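Local coordinates for protein aminotransferase class-III (Sphaerobacter thermophilus DSM 20745, PDB 6K8H) that is an omega-transaminase of the aminotransferase class-III family and holds (5-hydroxy-4,6-dimethylpyridin-3-yl)methyl dihydrogen phosphate in a pocket of its pyridoxal-phosphate-dependent aminotransferase-type fold, at residues V163-S168 / T180-G185; L197-I202 / Y231-A236; F374-H379 / P415-C420. All blocks are in the same frame, centred on the assembly; numbering follows the deposited sequence.

How the contacts relate
Contact 3 is the buried member of the set: it joins strands 373-377 and 418-420 of a three-stranded antiparallel sheet by regular backbone bonds and aromatic faces. Contacts 1 and 2 are partly buried and loop-made. In contact 1 a long loop closes on itself through one backbone bond, a tyrosine face and a water, beside the second subunit; contact 2 relies mainly on one asparagine amide, which bridges a turn to the start of helix 235-248. None of the three touches another. Contacts 2 and 3 approach to about 6 Å between nearest atoms, and the centres of all three are 20 to 23 Å apart.

Contact 1: residues V163-S168 / T180-G185; sequences VSTQSS and TPYTGG
T180 and S164 meet where the long irregular loop between helices 159-162 and 188-192 closes on itself, in this class-III aminotransferase fold. Their CA atoms, S164 CA and T180 CA, are 4.7 Å apart, and no residue of either segment or of the 11 between them is helical or in a strand. The carbonyl of T180 accepts the one direct backbone bond of the contact, S164 N to T180 O at 2.8 Å with an N-H...O angle of 151°. Both hydroxyls, S164 OG and T180 OG1, are hydrogen-bonded to the carbonyl oxygen of V178, which ties the two sides of the loop to one acceptor. T180 OG1 also lies 3.5 Å from S168 CB. At P181 the link is indirect: water 1 accepts from Q166 N at 3.1 Å and gives a weak bond to P181 O. Y182 leads toward the dimer interface, packing on P313 of the second subunit. Its chi1 of -174° puts CG anti to the backbone N, and one face of the ring lies against T165, whose OG1 is bonded to E162 O and whose side chain touches the pocket residue Y154. T165 CB makes a CH-pi contact 3.8 Å from the centroid of the Y182 ring, 14° off its normal, and T165 CG2 reaches Y182 CE1 at 3.9 Å.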
# COMPACT_ATOMS: atom_id res chain seq x y z
N VAL B 163 -7.39 15.63 1.96
CA VAL B 163 -7.96 16.96 1.80
C VAL B 163 -7.48 17.86 2.94
O VAL B 163 -7.48 17.45 4.10
CB VAL B 163 -9.50 16.89 1.75
CG1 VAL B 163 -10.12 18.26 2.00
CG2 VAL B 163 -9.97 16.35 0.41
N SER B 164 -7.02 19.07 2.60
CA SER B 164 -6.54 20.04 3.58
C SER B 164 -5.33 19.55 4.37
O SER B 164 -5.12 19.95 5.52
CB SER B 164 -7.66 20.48 4.55
OG SER B 164 -8.66 21.22 3.86
N THR B 165 -4.50 18.67 3.79
CA THR B 165 -3.25 18.30 4.46
C THR B 165 -2.40 19.54 4.71
O THR B 165 -1.78 19.67 5.77
CB THR B 165 -2.46 17.29 3.63
OG1 THR B 165 -3.18 16.05 3.55
CG2 THR B 165 -1.10 17.03 4.28
N GLN B 166 -2.39 20.46 3.76
CA GLN B 166 -1.86 21.80 3.97
C GLN B 166 -3.05 22.75 4.09
O GLN B 166 -3.83 22.88 3.14
CB GLN B 166 -0.92 22.21 2.83
CG GLN B 166 -0.79 23.71 2.68
CD GLN B 166 0.52 24.11 2.06
OE1 GLN B 166 1.42 23.28 1.86
NE2 GLN B 166 0.65 25.40 1.73
N SER B 167 -3.21 23.36 5.25
CA SER B 167 -4.29 24.32 5.46
C SER B 167 -4.18 25.47 4.45
O SER B 167 -3.08 25.89 4.07
CB SER B 167 -4.25 24.86 6.89
OG SER B 167 -5.36 25.71 7.13
N SER B 168 -5.35 25.96 4.01
CA SER B 168 -5.39 27.24 3.30
C SER B 168 -4.74 28.37 4.08
O SER B 168 -4.25 29.33 3.47
CB SER B 168 -6.84 27.58 2.93
OG SER B 168 -7.52 28.15 4.03
N THR B 180 -9.36 22.23 1.24
CA THR B 180 -8.42 22.69 0.18
C THR B 180 -7.75 21.49 -0.48
O THR B 180 -7.42 20.51 0.21
CB THR B 180 -7.37 23.64 0.76
OG1 THR B 180 -7.97 24.44 1.77
CG2 THR B 180 -6.76 24.54 -0.28
N PRO B 181 -7.49 21.55 -1.80
CA PRO B 181 -6.85 20.43 -2.49
C PRO B 181 -5.40 20.27 -2.08
O PRO B 181 -4.65 21.24 -1.98
CB PRO B 181 -6.97 20.80 -3.97
CG PRO B 181 -7.03 22.27 -3.97
CD PRO B 181 -7.74 22.68 -2.71
N TYR B 182 -4.99 19.02 -1.90
CA TYR B 182 -3.59 18.70 -1.69
C TYR B 182 -2.91 18.18 -2.95
O TYR B 182 -1.69 18.28 -3.07
CB TYR B 182 -3.47 17.65 -0.56
CG TYR B 182 -2.05 17.33 -0.14
CD1 TYR B 182 -1.18 18.33 0.30
CD2 TYR B 182 -1.57 16.02 -0.15
CE1 TYR B 182 0.11 18.05 0.68
CE2 TYR B 182 -0.28 15.73 0.23
CZ TYR B 182 0.55 16.75 0.64
OH TYR B 182 1.84 16.46 1.02
N THR B 183 -3.68 17.63 -3.89
CA THR B 183 -3.16 17.13 -5.15
C THR B 183 -3.85 17.86 -6.30
O THR B 183 -4.97 18.36 -6.15
CB THR B 183 -3.35 15.60 -5.25
OG1 THR B 183 -2.69 15.08 -6.41
CG2 THR B 183 -4.83 15.25 -5.30
N GLY B 184 -3.17 17.95 -7.43
CA GLY B 184 -3.74 18.67 -8.56
C GLY B 184 -4.94 17.95 -9.15
O GLY B 184 -5.00 16.72 -9.20
N GLY B 185 -5.91 18.74 -9.61
CA GLY B 185 -7.09 18.17 -10.23
C GLY B 185 -8.06 17.50 -9.29
O GLY B 185 -8.87 16.69 -9.75
O HOH W 1 -4.02 20.66 1.18

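Contact 2: residues L197-I202 / Y231-A236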
# COMPACT_ATOMS: atom_id res chain seq x y z
N LEU B 197 -12.31 20.07 10.23
CA LEU B 197 -12.49 20.49 11.61
C LEU B 197 -11.23 21.19 12.13
O LEU B 197 -10.13 20.98 11.62
CB LEU B 197 -12.81 19.29 12.50
CG LEU B 197 -13.87 18.30 12.01
CD1 LEU B 197 -13.83 17.03 12.83
CD2 LEU B 197 -15.24 18.94 12.08
N PRO B 198 -11.38 22.03 13.16
CA PRO B 198 -10.20 22.67 13.77
C PRO B 198 -9.61 21.87 14.93
O PRO B 198 -10.29 21.67 15.96
CB PRO B 198 -10.75 24.02 14.25
CG PRO B 198 -12.22 23.76 14.52
CD PRO B 198 -12.65 22.63 13.60
N PHE B 199 -8.35 21.43 14.80
CA PHE B 199 -7.74 20.61 15.84
C PHE B 199 -7.65 21.40 17.15
O PHE B 199 -7.30 22.58 17.15
CB PHE B 199 -6.36 20.11 15.39
CG PHE B 199 -5.78 19.00 16.24
CD1 PHE B 199 -6.18 17.68 16.05
CD2 PHE B 199 -4.84 19.27 17.21
CE1 PHE B 199 -5.63 16.64 16.81
CE2 PHE B 199 -4.30 18.24 17.98
CZ PHE B 199 -4.70 16.93 17.78
N ASN B 200 -8.01 20.75 18.26
CA ASN B 200 -7.92 21.34 19.61
C ASN B 200 -8.81 22.58 19.77
O ASN B 200 -8.53 23.46 20.59
CB ASN B 200 -6.48 21.69 19.98
CG ASN B 200 -5.82 20.62 20.82
OD1 ASN B 200 -6.49 19.92 21.58
ND2 ASN B 200 -4.50 20.48 20.69
N ASP B 201 -9.88 22.67 18.99
CA ASP B 201 -10.87 23.73 19.12
C ASP B 201 -12.21 23.00 19.22
O ASP B 201 -12.85 22.69 18.21
CB ASP B 201 -10.77 24.69 17.93
CG ASP B 201 -11.95 25.65 17.81
OD1 ASP B 201 -12.89 25.60 18.63
OD2 ASP B 201 -11.92 26.47 16.87
N ILE B 202 -12.63 22.69 20.45
CA ILE B 202 -13.77 21.79 20.61
C ILE B 202 -15.06 22.48 20.19
O ILE B 202 -15.98 21.83 19.69
CB ILE B 202 -13.84 21.23 22.04
CG1 ILE B 202 -14.91 20.12 22.15
CG2 ILE B 202 -14.13 22.33 23.05
CD1 ILE B 202 -14.77 19.02 21.11
N TYR B 231 1.88 18.61 19.13
CA TYR B 231 1.18 18.97 20.35
C TYR B 231 -0.11 18.16 20.41
O TYR B 231 -0.93 18.27 19.49
CB TYR B 231 0.89 20.47 20.40
CG TYR B 231 0.18 20.90 21.65
CD1 TYR B 231 0.87 21.04 22.85
CD2 TYR B 231 -1.18 21.13 21.64
CE1 TYR B 231 0.20 21.43 24.00
CE2 TYR B 231 -1.85 21.51 22.77
CZ TYR B 231 -1.16 21.66 23.95
OH TYR B 231 -1.84 22.04 25.08
N PRO B 232 -0.31 17.35 21.45
CA PRO B 232 -1.39 16.37 21.43
C PRO B 232 -2.77 16.99 21.56
O PRO B 232 -2.95 18.12 22.03
CB PRO B 232 -1.09 15.48 22.64
CG PRO B 232 0.32 15.79 23.03
CD PRO B 232 0.59 17.18 22.60
N ALA B 233 -3.77 16.23 21.09
CA ALA B 233 -5.16 16.54 21.40
C ALA B 233 -5.33 16.65 22.91
O ALA B 233 -4.91 15.77 23.67
CB ALA B 233 -6.08 15.45 20.83
N GLU B 234 -5.92 17.77 23.36
CA GLU B 234 -6.07 18.00 24.78
C GLU B 234 -7.20 17.13 25.34
O GLU B 234 -8.16 16.81 24.63
CB GLU B 234 -6.33 19.49 25.06
CG GLU B 234 -5.08 20.34 24.77
CD GLU B 234 -5.30 21.85 24.90
OE1 GLU B 234 -6.46 22.32 24.76
OE2 GLU B 234 -4.30 22.57 25.11
N PRO B 235 -7.10 16.71 26.61
CA PRO B 235 -8.02 15.68 27.12
C PRO B 235 -9.49 16.05 27.05
O PRO B 235 -10.30 15.23 26.60
CB PRO B 235 -7.55 15.47 28.57
CG PRO B 235 -6.09 15.87 28.55
CD PRO B 235 -5.98 16.99 27.55
N ALA B 236 -9.86 17.28 27.44
CA ALA B 236 -11.26 17.68 27.37
C ALA B 236 -11.78 17.66 25.93
O ALA B 236 -12.91 17.21 25.67
CB ALA B 236 -11.44 19.08 27.97
O HOH W 2 -8.15 21.79 23.03
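N200 reaches from a type II beta turn (P198 to D201) to the N-terminus of helix 235-248, whose N-cap residue is E234. The polar part is a two-point grip by the N200 amide. N200 OD1 accepts from E234 N at 2.8 Å, nearly straight at 166° and on a lone pair in the carbonyl plane. N200 ND2 donates to P232 O at 3.1 Å; P232 O lies in the amide plane of N200, whereas ND2 stands above the carbonyl plane of P232. One acceptor and one donor used together fix which way the amide is turned. A second polar link runs within 231-236: Y231 OH donates to the anti lone pair of E234 OE2 at a short 2.5 Å. D201 meanwhile caps helix 202-211 through a bond from G204 N to its OD1, so the turn serves two helix starts.

Contacts with rings complete the joint. N200 ND2 sits at the edge of the Y231 ring, 3.5 Å from Y231 CD2, the amide and ring planes 60° apart. The ring of F199 packs also on P225 and L228, and F199 CZ at its end lies 3.7 Å from A233 CB.

Contact 3: residues F374-H379 / P415-C420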
# COMPACT_ATOMS: atom_id res chain seq x y z
N PHE B 374 9.88 13.81 19.49
CA PHE B 374 10.10 15.19 19.91
C PHE B 374 10.06 16.11 18.70
O PHE B 374 10.28 15.70 17.56
CB PHE B 374 11.42 15.34 20.68
CG PHE B 374 12.64 15.06 19.84
CD1 PHE B 374 13.23 16.08 19.11
CD2 PHE B 374 13.20 13.80 19.79
CE1 PHE B 374 14.34 15.84 18.33
CE2 PHE B 374 14.31 13.55 19.03
CZ PHE B 374 14.89 14.56 18.30
N HIS B 375 9.79 17.39 18.97
CA HIS B 375 9.71 18.43 17.95
C HIS B 375 10.29 19.71 18.53
O HIS B 375 9.79 20.21 19.54
CB HIS B 375 8.25 18.65 17.51
CG HIS B 375 8.09 19.24 16.14
ND1 HIS B 375 8.86 20.29 15.68
CD2 HIS B 375 7.23 18.95 15.14
CE1 HIS B 375 8.49 20.61 14.45
NE2 HIS B 375 7.51 19.80 14.09
N ILE B 376 11.37 20.22 17.91
CA ILE B 376 11.97 21.50 18.29
C ILE B 376 11.26 22.62 17.55
O ILE B 376 10.94 22.50 16.36
CB ILE B 376 13.48 21.52 17.99
CG1 ILE B 376 14.17 20.27 18.53
CG2 ILE B 376 14.11 22.77 18.59
CD1 ILE B 376 15.65 20.18 18.15
N HIS B 377 10.99 23.71 18.26
CA HIS B 377 10.34 24.88 17.70
C HIS B 377 11.19 26.10 18.02
O HIS B 377 11.62 26.27 19.16
CB HIS B 377 8.95 25.06 18.31
CG HIS B 377 8.09 23.84 18.22
ND1 HIS B 377 7.44 23.47 17.06
CD2 HIS B 377 7.77 22.90 19.14
CE1 HIS B 377 6.75 22.37 17.27
NE2 HIS B 377 6.94 21.99 18.52
N LEU B 378 11.42 26.95 17.01
CA LEU B 378 12.23 28.16 17.19
C LEU B 378 11.35 29.39 17.34
O LEU B 378 11.65 30.48 16.82
CB LEU B 378 13.23 28.30 16.05
CG LEU B 378 14.13 27.06 16.00
CD1 LEU B 378 15.27 27.25 15.03
CD2 LEU B 378 14.68 26.72 17.39
N HIS B 379 10.23 29.22 18.04
CA HIS B 379 9.32 30.30 18.41
C HIS B 379 8.66 29.90 19.72
O HIS B 379 8.82 28.77 20.20
CB HIS B 379 8.29 30.55 17.32
CG HIS B 379 7.38 29.39 17.10
ND1 HIS B 379 6.35 29.07 17.97
CD2 HIS B 379 7.35 28.45 16.12
CE1 HIS B 379 5.73 27.99 17.53
NE2 HIS B 379 6.31 27.59 16.42
N PRO B 415 13.53 18.09 8.19
CA PRO B 415 13.62 19.55 8.01
C PRO B 415 12.82 20.34 9.03
O PRO B 415 13.20 21.47 9.35
CB PRO B 415 13.09 19.75 6.59
CG PRO B 415 13.41 18.46 5.89
CD PRO B 415 13.24 17.38 6.93
N ALA B 416 11.73 19.79 9.58
CA ALA B 416 10.96 20.53 10.56
C ALA B 416 11.60 20.50 11.95
O ALA B 416 11.13 21.22 12.84
CB ALA B 416 9.52 19.99 10.64
N LEU B 417 12.67 19.72 12.13
CA LEU B 417 13.26 19.42 13.43
C LEU B 417 12.30 18.57 14.27
O LEU B 417 12.28 18.64 15.50
CB LEU B 417 13.71 20.68 14.19
CG LEU B 417 14.58 21.66 13.39
CD1 LEU B 417 15.06 22.81 14.25
CD2 LEU B 417 15.77 20.96 12.72
N PHE B 418 11.59 17.70 13.55
CA PHE B 418 10.78 16.63 14.18
C PHE B 418 11.71 15.42 14.20
O PHE B 418 12.32 15.13 13.17
CB PHE B 418 9.54 16.31 13.35
CG PHE B 418 8.90 15.00 13.73
CD1 PHE B 418 8.28 14.84 14.95
CD2 PHE B 418 8.95 13.91 12.87
CE1 PHE B 418 7.69 13.64 15.30
CE2 PHE B 418 8.37 12.71 13.22
CZ PHE B 418 7.74 12.57 14.44
N GLY B 419 11.83 14.75 15.33
CA GLY B 419 12.74 13.63 15.42
C GLY B 419 12.22 12.54 16.35
O GLY B 419 11.25 12.71 17.09
N CYS B 420 12.89 11.39 16.26
CA CYS B 420 12.51 10.22 17.04
C CYS B 420 13.76 9.48 17.49
O CYS B 420 14.79 9.46 16.81
CB CYS B 420 11.56 9.29 16.27
SG CYS B 420 12.26 8.61 14.74
O HOH W 3 11.60 23.74 14.17
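F374 and G419 form an antiparallel hydrogen-bonded pair, closed by F374 N to G419 O at 3.0 Å and G419 N to F374 O at 2.9 Å, the second nearly straight at 175°. Beyond the non-hydrogen-bonded pair H375 and F418, a single further bond, I376 N to L417 O at 3.0 Å, reaches the residue just before strand 418-420. The strand directions differ by 151°, as expected of a twisted antiparallel sheet. Beyond L417 the chains part, and water 3 bridges them by donating to both I376 O and A416 O. The former also accepts from H375 ND1, which lies above the carbonyl plane at 3.1 Å from I376 O; this intra-strand bond pins the imidazole and is consistent with a proton on ND1.

Packing differs on the two sides of the sheet. On one, the H375 ring is sandwiched between F418 CB, over one face at 4.2 Å from the imidazole centroid, and H377 CE1 over the opposite face. On the other, F374 has CG between its backbone N and carbonyl carbon (chi1 65°), and G419 CA makes a CH-pi contact 4.0 Å from the centroid of the F374 ring. I376 CB and L417 CB meet at 3.9 Å.

This small C-terminal sheet is consistent with the small domain of PLP aminotransferase-type folds. Strand 373-377 is its middle strand, paired beyond this contact with 366-370. F374 stacks edge-to-face with F433 of helix 427-445 and packs with I376 on helix 337-361, while F418 contacts helix 69-72 and the pocket residue R226.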